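PDB 6OTU: glucose-6-phosphate isomerase from Chlamydia trachomatis D/UW-3/CX, which catalyses the reversible isomerization of glucose-6-phosphate to fructose-6-phosphate. Local coordinates for residues S150-E161 against D178-N186; T204-T214 against H239-M250. All blocks are in the same frame, centred on the assembly; numbering follows the deposited sequence.

Contact 1 (S150-E161 against D178-N186); sequences STLVQIGIGGSE and DKRIFFVSN. With G6Q (glucose-6-phosphate), chain E.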
loop_
_atom_site.group_PDB
_atom_site.type_symbol
_atom_site.label_atom_id
_atom_site.label_comp_id
_atom_site.label_asym_id
_atom_site.label_seq_id
_atom_site.Cartn_x
_atom_site.Cartn_y
_atom_site.Cartn_z
ATOM N N SER A 150 -9.098 22.416 19.229
ATOM C CA SER A 150 -7.767 22.195 18.689
ATOM C C SER A 150 -7.647 20.885 17.923
ATOM O O SER A 150 -6.673 20.702 17.190
ATOM C CB SER A 150 -6.755 22.203 19.841
ATOM O OG SER A 150 -7.082 21.166 20.751
ATOM N N THR A 151 -8.628 19.994 18.048
ATOM C CA THR A 151 -8.509 18.595 17.655
ATOM C C THR A 151 -9.774 18.134 16.947
ATOM O O THR A 151 -10.877 18.335 17.461
ATOM C CB THR A 151 -8.269 17.735 18.899
ATOM O OG1 THR A 151 -7.097 18.215 19.570
ATOM C CG2 THR A 151 -8.099 16.273 18.535
ATOM N N LEU A 152 -9.620 17.496 15.790
ATOM C CA LEU A 152 -10.746 16.916 15.067
ATOM C C LEU A 152 -10.498 15.425 14.857
ATOM O O LEU A 152 -9.402 15.026 14.442
ATOM C CB LEU A 152 -10.971 17.624 13.716
ATOM C CG LEU A 152 -12.243 17.215 12.953
ATOM C CD1 LEU A 152 -12.827 18.388 12.220
ATOM C CD2 LEU A 152 -12.006 16.058 11.980
ATOM N N VAL A 153 -11.521 14.609 15.121
ATOM C CA VAL A 153 -11.457 13.155 14.945
ATOM C C VAL A 153 -12.534 12.742 13.953
ATOM O O VAL A 153 -13.730 12.846 14.247
ATOM C CB VAL A 153 -11.636 12.400 16.266
ATOM C CG1 VAL A 153 -11.650 10.894 16.008
ATOM C CG2 VAL A 153 -10.528 12.780 17.251
ATOM N N GLN A 154 -12.127 12.274 12.782
ATOM C CA GLN A 154 -13.085 11.810 11.789
ATOM C C GLN A 154 -13.334 10.325 12.001
ATOM O O GLN A 154 -12.413 9.514 11.876
ATOM C CB GLN A 154 -12.590 12.067 10.369
ATOM C CG GLN A 154 -13.575 11.643 9.302
ATOM C CD GLN A 154 -13.725 12.662 8.178
ATOM O OE1 GLN A 154 -13.677 13.881 8.403
ATOM N NE2 GLN A 154 -13.928 12.164 6.958
ATOM N N ILE A 155 -14.574 9.985 12.337
ATOM C CA ILE A 155 -15.034 8.610 12.458
ATOM C C ILE A 155 -15.745 8.255 11.160
ATOM O O ILE A 155 -16.736 8.893 10.790
ATOM C CB ILE A 155 -15.968 8.428 13.669
ATOM C CG1 ILE A 155 -15.222 8.716 14.978
ATOM C CG2 ILE A 155 -16.573 7.030 13.678
ATOM C CD1 ILE A 155 -16.059 8.541 16.235
ATOM N N GLY A 156 -15.240 7.245 10.471
ATOM C CA GLY A 156 -15.779 6.855 9.180
ATOM C C GLY A 156 -14.820 5.895 8.518
ATOM O O GLY A 156 -13.650 5.780 8.898
ATOM N N ILE A 157 -15.328 5.198 7.507
ATOM C CA ILE A 157 -14.567 4.129 6.877
ATOM C C ILE A 157 -14.780 4.189 5.373
ATOM O O ILE A 157 -15.739 4.794 4.885
ATOM C CB ILE A 157 -14.978 2.748 7.462
ATOM C CG1 ILE A 157 -13.959 1.640 7.118
ATOM C CG2 ILE A 157 -16.402 2.405 7.062
ATOM C CD1 ILE A 157 -14.175 0.332 7.925
ATOM N N GLY A 158 -13.858 3.564 4.632
ATOM C CA GLY A 158 -14.015 3.485 3.184
ATOM C C GLY A 158 -13.995 4.861 2.541
ATOM O O GLY A 158 -13.126 5.688 2.829
ATOM N N GLY A 159 -14.979 5.127 1.673
ATOM C CA GLY A 159 -15.089 6.436 1.045
ATOM C C GLY A 159 -15.231 7.586 2.029
ATOM O O GLY A 159 -14.893 8.728 1.699
ATOM N N SER A 160 -15.718 7.311 3.238
ATOM C CA SER A 160 -15.847 8.339 4.265
ATOM C C SER A 160 -14.537 8.677 4.968
ATOM O O SER A 160 -14.527 9.626 5.761
ATOM C CB SER A 160 -16.897 7.935 5.314
ATOM O OG SER A 160 -18.203 7.867 4.748
ATOM N N GLU A 161 -13.444 7.948 4.705
ATOM C CA GLU A 161 -12.154 8.245 5.322
ATOM C C GLU A 161 -11.036 8.503 4.322
ATOM O O GLU A 161 -10.294 9.482 4.471
ATOM C CB GLU A 161 -11.726 7.098 6.249
ATOM C CG GLU A 161 -10.351 7.335 6.888
ATOM C CD GLU A 161 -9.505 6.080 7.022
ATOM O OE1 GLU A 161 -9.700 5.125 6.241
ATOM O OE2 GLU A 161 -8.633 6.053 7.917
ATOM N N ASP A 178 -2.471 24.632 13.375
ATOM C CA ASP A 178 -2.148 24.029 14.668
ATOM C C ASP A 178 -3.170 22.971 15.089
ATOM O O ASP A 178 -3.119 22.487 16.222
ATOM C CB ASP A 178 -2.025 25.112 15.750
ATOM C CG ASP A 178 -3.263 26.021 15.843
ATOM O OD1 ASP A 178 -4.135 25.989 14.941
ATOM O OD2 ASP A 178 -3.361 26.778 16.835
ATOM N N LYS A 179 -4.096 22.605 14.201
ATOM C CA LYS A 179 -5.087 21.582 14.508
ATOM C C LYS A 179 -4.457 20.202 14.481
ATOM O O LYS A 179 -3.604 19.902 13.639
ATOM C CB LYS A 179 -6.240 21.627 13.508
ATOM C CG LYS A 179 -6.930 22.972 13.432
ATOM C CD LYS A 179 -7.235 23.507 14.830
ATOM C CE LYS A 179 -7.986 24.844 14.739
ATOM N NZ LYS A 179 -8.311 25.432 16.077
ATOM N N ARG A 180 -4.889 19.356 15.406
ATOM C CA ARG A 180 -4.519 17.954 15.408
ATOM C C ARG A 180 -5.683 17.133 14.866
ATOM O O ARG A 180 -6.831 17.310 15.298
ATOM C CB ARG A 180 -4.145 17.507 16.816
ATOM C CG ARG A 180 -3.249 18.482 17.561
ATOM C CD ARG A 180 -3.124 18.038 19.012
ATOM N NE ARG A 180 -2.280 16.852 19.164
ATOM C CZ ARG A 180 -2.516 15.864 20.026
ATOM N NH1 ARG A 180 -3.587 15.907 20.815
ATOM N NH2 ARG A 180 -1.679 14.833 20.106
ATOM N N ILE A 181 -5.381 16.240 13.918
ATOM C CA ILE A 181 -6.383 15.584 13.087
ATOM C C ILE A 181 -6.152 14.081 13.135
ATOM O O ILE A 181 -5.034 13.610 12.895
ATOM C CB ILE A 181 -6.345 16.102 11.633
ATOM C CG1 ILE A 181 -6.365 17.640 11.605
ATOM C CG2 ILE A 181 -7.487 15.529 10.810
ATOM C CD1 ILE A 181 -7.663 18.245 12.072
ATOM N N PHE A 182 -7.207 13.331 13.446
ATOM C CA PHE A 182 -7.140 11.880 13.548
ATOM C C PHE A 182 -8.279 11.256 12.758
ATOM O O PHE A 182 -9.330 11.872 12.538
ATOM C CB PHE A 182 -7.213 11.413 15.016
ATOM C CG PHE A 182 -6.122 11.971 15.880
ATOM C CD1 PHE A 182 -6.277 13.195 16.514
ATOM C CD2 PHE A 182 -4.926 11.280 16.039
ATOM C CE1 PHE A 182 -5.260 13.719 17.291
ATOM C CE2 PHE A 182 -3.902 11.793 16.821
ATOM C CZ PHE A 182 -4.069 13.014 17.451
ATOM N N PHE A 183 -8.062 10.010 12.340
ATOM C CA PHE A 183 -9.079 9.227 11.648
ATOM C C PHE A 183 -9.264 7.917 12.385
ATOM O O PHE A 183 -8.301 7.171 12.578
ATOM C CB PHE A 183 -8.705 8.966 10.187
ATOM C CG PHE A 183 -8.510 10.214 9.396
ATOM C CD1 PHE A 183 -7.292 10.873 9.415
ATOM C CD2 PHE A 183 -9.553 10.749 8.650
ATOM C CE1 PHE A 183 -7.118 12.043 8.689
ATOM C CE2 PHE A 183 -9.376 11.914 7.914
ATOM C CZ PHE A 183 -8.153 12.560 7.936
ATOM N N VAL A 184 -10.500 7.646 12.793
ATOM C CA VAL A 184 -10.882 6.384 13.415
ATOM C C VAL A 184 -11.827 5.684 12.444
ATOM O O VAL A 184 -12.913 6.197 12.137
ATOM C CB VAL A 184 -11.531 6.611 14.792
ATOM C CG1 VAL A 184 -12.070 5.308 15.387
ATOM C CG2 VAL A 184 -10.543 7.253 15.733
ATOM N N SER A 185 -11.415 4.520 11.952
ATOM C CA SER A 185 -12.134 3.880 10.858
ATOM C C SER A 185 -12.447 2.415 11.153
ATOM O O SER A 185 -13.608 2.000 11.087
ATOM C CB SER A 185 -11.324 4.012 9.564
ATOM O OG SER A 185 -9.984 3.547 9.750
ATOM N N ASN A 186 -11.422 1.632 11.488
ATOM C CA ASN A 186 -11.571 0.191 11.670
ATOM C C ASN A 186 -12.518 -0.127 12.827
ATOM O O ASN A 186 -12.562 0.573 13.843
ATOM C CB ASN A 186 -10.192 -0.437 11.943
ATOM C CG ASN A 186 -10.108 -1.919 11.553
ATOM O OD1 ASN A 186 -11.103 -2.646 11.546
ATOM N ND2 ASN A 186 -8.892 -2.368 11.237
HETATM C C1 G6Q E . -17.747 3.969 -1.305
HETATM C C2 G6Q E . -18.160 2.620 -0.709
HETATM C C3 G6Q E . -17.701 2.416 0.731
HETATM C C4 G6Q E . -18.437 3.294 1.750
HETATM C C5 G6Q E . -18.198 2.807 3.179
HETATM C C6 G6Q E . -18.757 3.754 4.214
HETATM O O1 G6Q E . -18.169 4.291 -2.365
HETATM O O2 G6Q E . -19.569 2.444 -0.785
HETATM O O3 G6Q E . -16.296 2.658 0.831
HETATM O O4 G6Q E . -17.996 4.646 1.644
HETATM O O5 G6Q E . -18.770 1.503 3.327
HETATM O O6 G6Q E . -20.173 3.931 3.936
HETATM P P G6Q E . -21.010 5.055 4.742
HETATM O O1P G6Q E . -20.403 6.398 4.370
HETATM O O2P G6Q E . -22.437 4.893 4.231
HETATM O O3P G6Q E . -20.870 4.737 6.217
HETATM O O HOH W 1 -5.961 16.937 21.888
#
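Gln154 lies beside Phe183 as a bridged pair of the parallel strands 151-155 and 180-184, and its side chain can be followed outward. CB comes obliquely to the Phe183 ring, 3.7 Å from CD2, and CG lies somewhat farther from the same carbon. The chain then bends at chi2 (136°), turning the amide plane 65° from the ring and bringing NE2 to Ser160 O at 2.9 Å, in the amide plane. Glutamine suits this buried place: its methylenes pack on an aromatic ring while its amide ties the strand to the loop beyond. Glu161 CG approaches Phe183 CD2 as well, so the ring packs against both the strand and the residue that leads into the helix. On the other face Val153 CG1 meets Val184 CG2 at 3.8 Å, and Thr151 CG2 reaches the edge of Phe182 at CE1. Six backbone hydrogen bonds, from Arg180 N to Ser150 O through Gly156 N to Val184 O, join the strands. Past them, Gly159 N donates to O3 of glucose-6-phosphate (2.9 Å) and Ser160 OG to O1P (2.7 Å); the bare CA of Gly158 leaves room for the sugar. A beta-alpha-beta unit whose first strand ends in a glycine-rich, sugar-phosphate-binding loop is characteristic of the SIS fold.

Contact 2 (T204-T214 against H239-M250); sequences TLVVVVSKSGT and HFVAVTSQGSPM. With G6Q (glucose-6-phosphate), chain E.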
loop_
_atom_site.group_PDB
_atom_site.type_symbol
_atom_site.label_atom_id
_atom_site.label_comp_id
_atom_site.label_asym_id
_atom_site.label_seq_id
_atom_site.Cartn_x
_atom_site.Cartn_y
_atom_site.Cartn_z
ATOM N N THR A 204 -11.806 18.504 21.681
ATOM C CA THR A 204 -11.939 17.659 20.501
ATOM C C THR A 204 -13.327 17.806 19.901
ATOM O O THR A 204 -14.331 17.740 20.615
ATOM C CB THR A 204 -11.672 16.183 20.840
ATOM O OG1 THR A 204 -10.312 16.013 21.268
ATOM C CG2 THR A 204 -11.914 15.312 19.626
ATOM N N LEU A 205 -13.374 18.004 18.592
ATOM C CA LEU A 205 -14.601 17.913 17.820
ATOM C C LEU A 205 -14.623 16.561 17.098
ATOM O O LEU A 205 -13.675 16.219 16.385
ATOM C CB LEU A 205 -14.679 19.077 16.823
ATOM C CG LEU A 205 -15.824 18.970 15.812
ATOM C CD1 LEU A 205 -17.151 19.242 16.520
ATOM C CD2 LEU A 205 -15.627 19.903 14.616
ATOM N N VAL A 206 -15.681 15.780 17.300
ATOM C CA VAL A 206 -15.781 14.453 16.693
ATOM C C VAL A 206 -16.718 14.538 15.497
ATOM O O VAL A 206 -17.896 14.869 15.654
ATOM C CB VAL A 206 -16.290 13.405 17.695
ATOM C CG1 VAL A 206 -16.479 12.057 16.988
ATOM C CG2 VAL A 206 -15.350 13.289 18.887
ATOM N N VAL A 207 -16.222 14.221 14.310
ATOM C CA VAL A 207 -17.010 14.316 13.083
ATOM C C VAL A 207 -17.312 12.895 12.619
ATOM O O VAL A 207 -16.427 12.186 12.122
ATOM C CB VAL A 207 -16.283 15.121 11.993
ATOM C CG1 VAL A 207 -17.184 15.315 10.762
ATOM C CG2 VAL A 207 -15.851 16.470 12.542
ATOM N N VAL A 208 -18.559 12.472 12.792
ATOM C CA VAL A 208 -18.999 11.153 12.354
ATOM C C VAL A 208 -19.497 11.265 10.915
ATOM O O VAL A 208 -20.479 11.963 10.634
ATOM C CB VAL A 208 -20.090 10.590 13.279
ATOM C CG1 VAL A 208 -20.224 9.088 13.081
ATOM C CG2 VAL A 208 -19.775 10.922 14.727
ATOM N N VAL A 209 -18.820 10.580 10.007
ATOM C CA VAL A 209 -19.073 10.694 8.581
ATOM C C VAL A 209 -19.554 9.332 8.102
ATOM O O VAL A 209 -18.792 8.355 8.112
ATOM C CB VAL A 209 -17.822 11.152 7.810
ATOM C CG1 VAL A 209 -18.114 11.250 6.323
ATOM C CG2 VAL A 209 -17.305 12.486 8.359
ATOM N N SER A 210 -20.815 9.260 7.686
ATOM C CA SER A 210 -21.367 8.006 7.175
ATOM C C SER A 210 -22.538 8.357 6.269
ATOM O O SER A 210 -23.549 8.869 6.755
ATOM C CB SER A 210 -21.810 7.097 8.318
ATOM O OG SER A 210 -22.758 6.143 7.871
ATOM N N LYS A 211 -22.401 8.079 4.968
ATOM C CA LYS A 211 -23.451 8.418 4.008
ATOM C C LYS A 211 -24.766 7.741 4.379
ATOM O O LYS A 211 -25.785 8.411 4.594
ATOM C CB LYS A 211 -23.012 8.033 2.586
ATOM C CG LYS A 211 -24.085 8.240 1.510
ATOM C CD LYS A 211 -23.544 8.082 0.078
ATOM C CE LYS A 211 -24.675 7.991 -0.947
ATOM N NZ LYS A 211 -24.189 7.741 -2.330
ATOM N N SER A 212 -24.755 6.407 4.490
ATOM C CA SER A 212 -25.968 5.683 4.861
ATOM C C SER A 212 -26.465 6.059 6.247
ATOM O O SER A 212 -27.677 6.044 6.493
ATOM C CB SER A 212 -25.717 4.176 4.820
ATOM O OG SER A 212 -24.720 3.800 5.758
ATOM N N GLY A 213 -25.551 6.356 7.172
ATOM C CA GLY A 213 -25.881 6.466 8.578
ATOM C C GLY A 213 -26.042 5.150 9.308
ATOM O O GLY A 213 -26.491 5.158 10.460
ATOM N N THR A 214 -25.685 4.012 8.688
ATOM C CA THR A 214 -25.941 2.706 9.295
ATOM C C THR A 214 -24.750 1.737 9.259
ATOM O O THR A 214 -24.896 0.589 9.693
ATOM C CB THR A 214 -27.152 2.047 8.624
ATOM O OG1 THR A 214 -26.961 2.034 7.206
ATOM C CG2 THR A 214 -28.426 2.825 8.934
ATOM N N HIS A 239 -20.031 18.152 21.243
ATOM C CA HIS A 239 -18.770 17.802 20.595
ATOM C C HIS A 239 -18.913 16.955 19.329
ATOM O O HIS A 239 -17.895 16.693 18.667
ATOM C CB HIS A 239 -17.856 17.066 21.584
ATOM C CG HIS A 239 -17.429 17.904 22.746
ATOM N ND1 HIS A 239 -16.238 18.595 22.766
ATOM C CD2 HIS A 239 -18.034 18.163 23.931
ATOM C CE1 HIS A 239 -16.125 19.242 23.914
ATOM N NE2 HIS A 239 -17.201 18.995 24.639
ATOM N N PHE A 240 -20.125 16.524 18.964
ATOM C CA PHE A 240 -20.320 15.594 17.852
ATOM C C PHE A 240 -21.027 16.275 16.687
ATOM O O PHE A 240 -22.082 16.897 16.864
ATOM C CB PHE A 240 -21.093 14.358 18.304
ATOM C CG PHE A 240 -20.288 13.459 19.188
ATOM C CD1 PHE A 240 -20.046 13.806 20.512
ATOM C CD2 PHE A 240 -19.734 12.294 18.691
ATOM C CE1 PHE A 240 -19.277 12.996 21.323
ATOM C CE2 PHE A 240 -18.969 11.463 19.515
ATOM C CZ PHE A 240 -18.739 11.819 20.822
ATOM N N VAL A 241 -20.428 16.155 15.505
ATOM C CA VAL A 241 -20.961 16.674 14.253
ATOM C C VAL A 241 -21.219 15.484 13.341
ATOM O O VAL A 241 -20.431 14.529 13.322
ATOM C CB VAL A 241 -19.978 17.680 13.605
ATOM C CG1 VAL A 241 -20.216 17.815 12.097
ATOM C CG2 VAL A 241 -20.078 19.038 14.296
ATOM N N ALA A 242 -22.332 15.517 12.608
ATOM C CA ALA A 242 -22.623 14.464 11.646
ATOM C C ALA A 242 -22.507 14.979 10.212
ATOM O O ALA A 242 -22.795 16.145 9.912
ATOM C CB ALA A 242 -24.007 13.856 11.878
ATOM N N VAL A 243 -22.042 14.088 9.341
ATOM C CA VAL A 243 -22.021 14.283 7.900
ATOM C C VAL A 243 -22.659 13.031 7.322
ATOM O O VAL A 243 -22.111 11.935 7.465
ATOM C CB VAL A 243 -20.599 14.489 7.356
ATOM C CG1 VAL A 243 -20.604 14.700 5.845
ATOM C CG2 VAL A 243 -19.938 15.670 8.048
ATOM N N THR A 244 -23.832 13.177 6.710
ATOM C CA THR A 244 -24.598 12.026 6.252
ATOM C C THR A 244 -25.528 12.440 5.122
ATOM O O THR A 244 -25.741 13.631 4.867
ATOM C CB THR A 244 -25.419 11.392 7.392
ATOM O OG1 THR A 244 -26.081 10.236 6.888
ATOM C CG2 THR A 244 -26.489 12.353 7.900
ATOM N N SER A 245 -26.075 11.428 4.445
ATOM C CA SER A 245 -27.093 11.638 3.424
ATOM C C SER A 245 -28.324 12.321 4.016
ATOM O O SER A 245 -28.696 12.089 5.169
ATOM C CB SER A 245 -27.493 10.297 2.802
ATOM O OG SER A 245 -27.891 10.472 1.453
ATOM N N GLN A 246 -28.966 13.172 3.217
ATOM C CA GLN A 246 -30.167 13.842 3.697
ATOM C C GLN A 246 -31.276 12.825 3.950
ATOM O O GLN A 246 -31.496 11.912 3.152
ATOM C CB GLN A 246 -30.633 14.894 2.693
ATOM C CG GLN A 246 -31.608 15.903 3.277
ATOM C CD GLN A 246 -31.448 17.282 2.659
ATOM O OE1 GLN A 246 -31.017 17.414 1.514
ATOM N NE2 GLN A 246 -31.792 18.317 3.421
ATOM N N GLY A 247 -31.974 12.980 5.073
ATOM C CA GLY A 247 -33.015 12.034 5.445
ATOM C C GLY A 247 -32.515 10.705 5.978
ATOM O O GLY A 247 -33.334 9.827 6.272
ATOM N N SER A 248 -31.198 10.530 6.094
ATOM C CA SER A 248 -30.598 9.364 6.713
ATOM C C SER A 248 -31.005 9.226 8.183
ATOM O O SER A 248 -31.424 10.196 8.817
ATOM C CB SER A 248 -29.072 9.465 6.582
ATOM O OG SER A 248 -28.416 8.884 7.685
ATOM N N PRO A 249 -30.869 8.023 8.753
ATOM C CA PRO A 249 -31.132 7.857 10.194
ATOM C C PRO A 249 -30.244 8.714 11.071
ATOM O O PRO A 249 -30.569 8.917 12.247
ATOM C CB PRO A 249 -30.867 6.364 10.435
ATOM C CG PRO A 249 -31.021 5.727 9.093
ATOM C CD PRO A 249 -30.520 6.747 8.108
ATOM N N MET A 250 -29.146 9.232 10.532
ATOM C CA MET A 250 -28.191 10.060 11.256
ATOM C C MET A 250 -28.478 11.552 11.122
ATOM O O MET A 250 -27.912 12.349 11.882
ATOM C CB MET A 250 -26.772 9.755 10.749
ATOM C CG MET A 250 -25.641 9.998 11.729
ATOM S SD MET A 250 -24.049 9.424 11.068
ATOM C CE MET A 250 -24.169 7.698 11.506
HETATM C C1 G6Q E . -17.747 3.969 -1.305
HETATM C C2 G6Q E . -18.160 2.620 -0.709
HETATM C C3 G6Q E . -17.701 2.416 0.731
HETATM C C4 G6Q E . -18.437 3.294 1.750
HETATM C C5 G6Q E . -18.198 2.807 3.179
HETATM C C6 G6Q E . -18.757 3.754 4.214
HETATM O O1 G6Q E . -18.169 4.291 -2.365
HETATM O O2 G6Q E . -19.569 2.444 -0.785
HETATM O O3 G6Q E . -16.296 2.658 0.831
HETATM O O4 G6Q E . -17.996 4.646 1.644
HETATM O O5 G6Q E . -18.770 1.503 3.327
HETATM O O6 G6Q E . -20.173 3.931 3.936
HETATM P P G6Q E . -21.010 5.055 4.742
HETATM O O1P G6Q E . -20.403 6.398 4.370
HETATM O O2P G6Q E . -22.437 4.893 4.231
HETATM O O3P G6Q E . -20.870 4.737 6.217
#
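Lys211 O is gripped by Ser245 N at 3.0 Å, in the carbonyl plane and on a lone pair, tying the loop after strand 204-209 to the end of the neighbouring parallel strand 240-245 in a beta-alpha-beta unit of the SIS fold. Thr244 OG1 lies 2.9 Å from both Ser210 O and Lys211 O, close enough to bond to either, though its one proton can serve only one of them at a time. A chi1 of -177° puts OG1 anti to the backbone N, which carries the hydroxyl to these two carbonyls. Loop 210-214 holds the phosphate of glucose-6-phosphate: Lys211 N donates to O1P at 2.7 Å, Ser212 N to O2P at 2.8 Å, and Ser210 OG to O3P. Small serines allow backbone and hydroxyl to serve one anion together, while Lys211 extends its amine to Asp264 O and Ile266 O.

The backbone ladder runs back from the Ser210 N to Val243 O bond to that of Val206 N with His239 O. At the far end His239 ND1 donates in its ring plane to Thr204 O. Beta-branched valines suit the extended strands: Val207 CG1 touches both Val241 CG1 and Val243 CG2 on one face, while on the other Val206 lays CB over the face of Phe240 in a CH-pi contact, 4.0 Å from the ring centroid, and Val208 CG2 lies at the ring edge. Gly213 has a positive phi (78°) and, having no side chain, lets its CA lie close to Ser248 OG. Met250, bent at chi3, closes the packing by bringing its CE methyl to 3.6 Å from Gly213 O.

Overall arrangement
From the N terminus, strand 151-155 runs into the loop holding the sugar, then helix 162-172 leads to strand 180-184, where contact 1 closes this first crossover. The chain passes through helix 189-196 to strand 204-209, its phosphate loop and helix 216-231 before strand 240-245 closes contact 2. The two closures follow in series, neither nested nor crossed. They are joined because strands 151-155 and 204-209 are neighbours in the five-stranded parallel sheet, with Thr151 O and Leu205 N, and Ile155 O and Val209 N, probably hydrogen-bonded. Contact 1 takes in 180-184, an outermost strand within this chain, while contact 2 extends toward strand 258-262, and their loops meet the same glucose-6-phosphate.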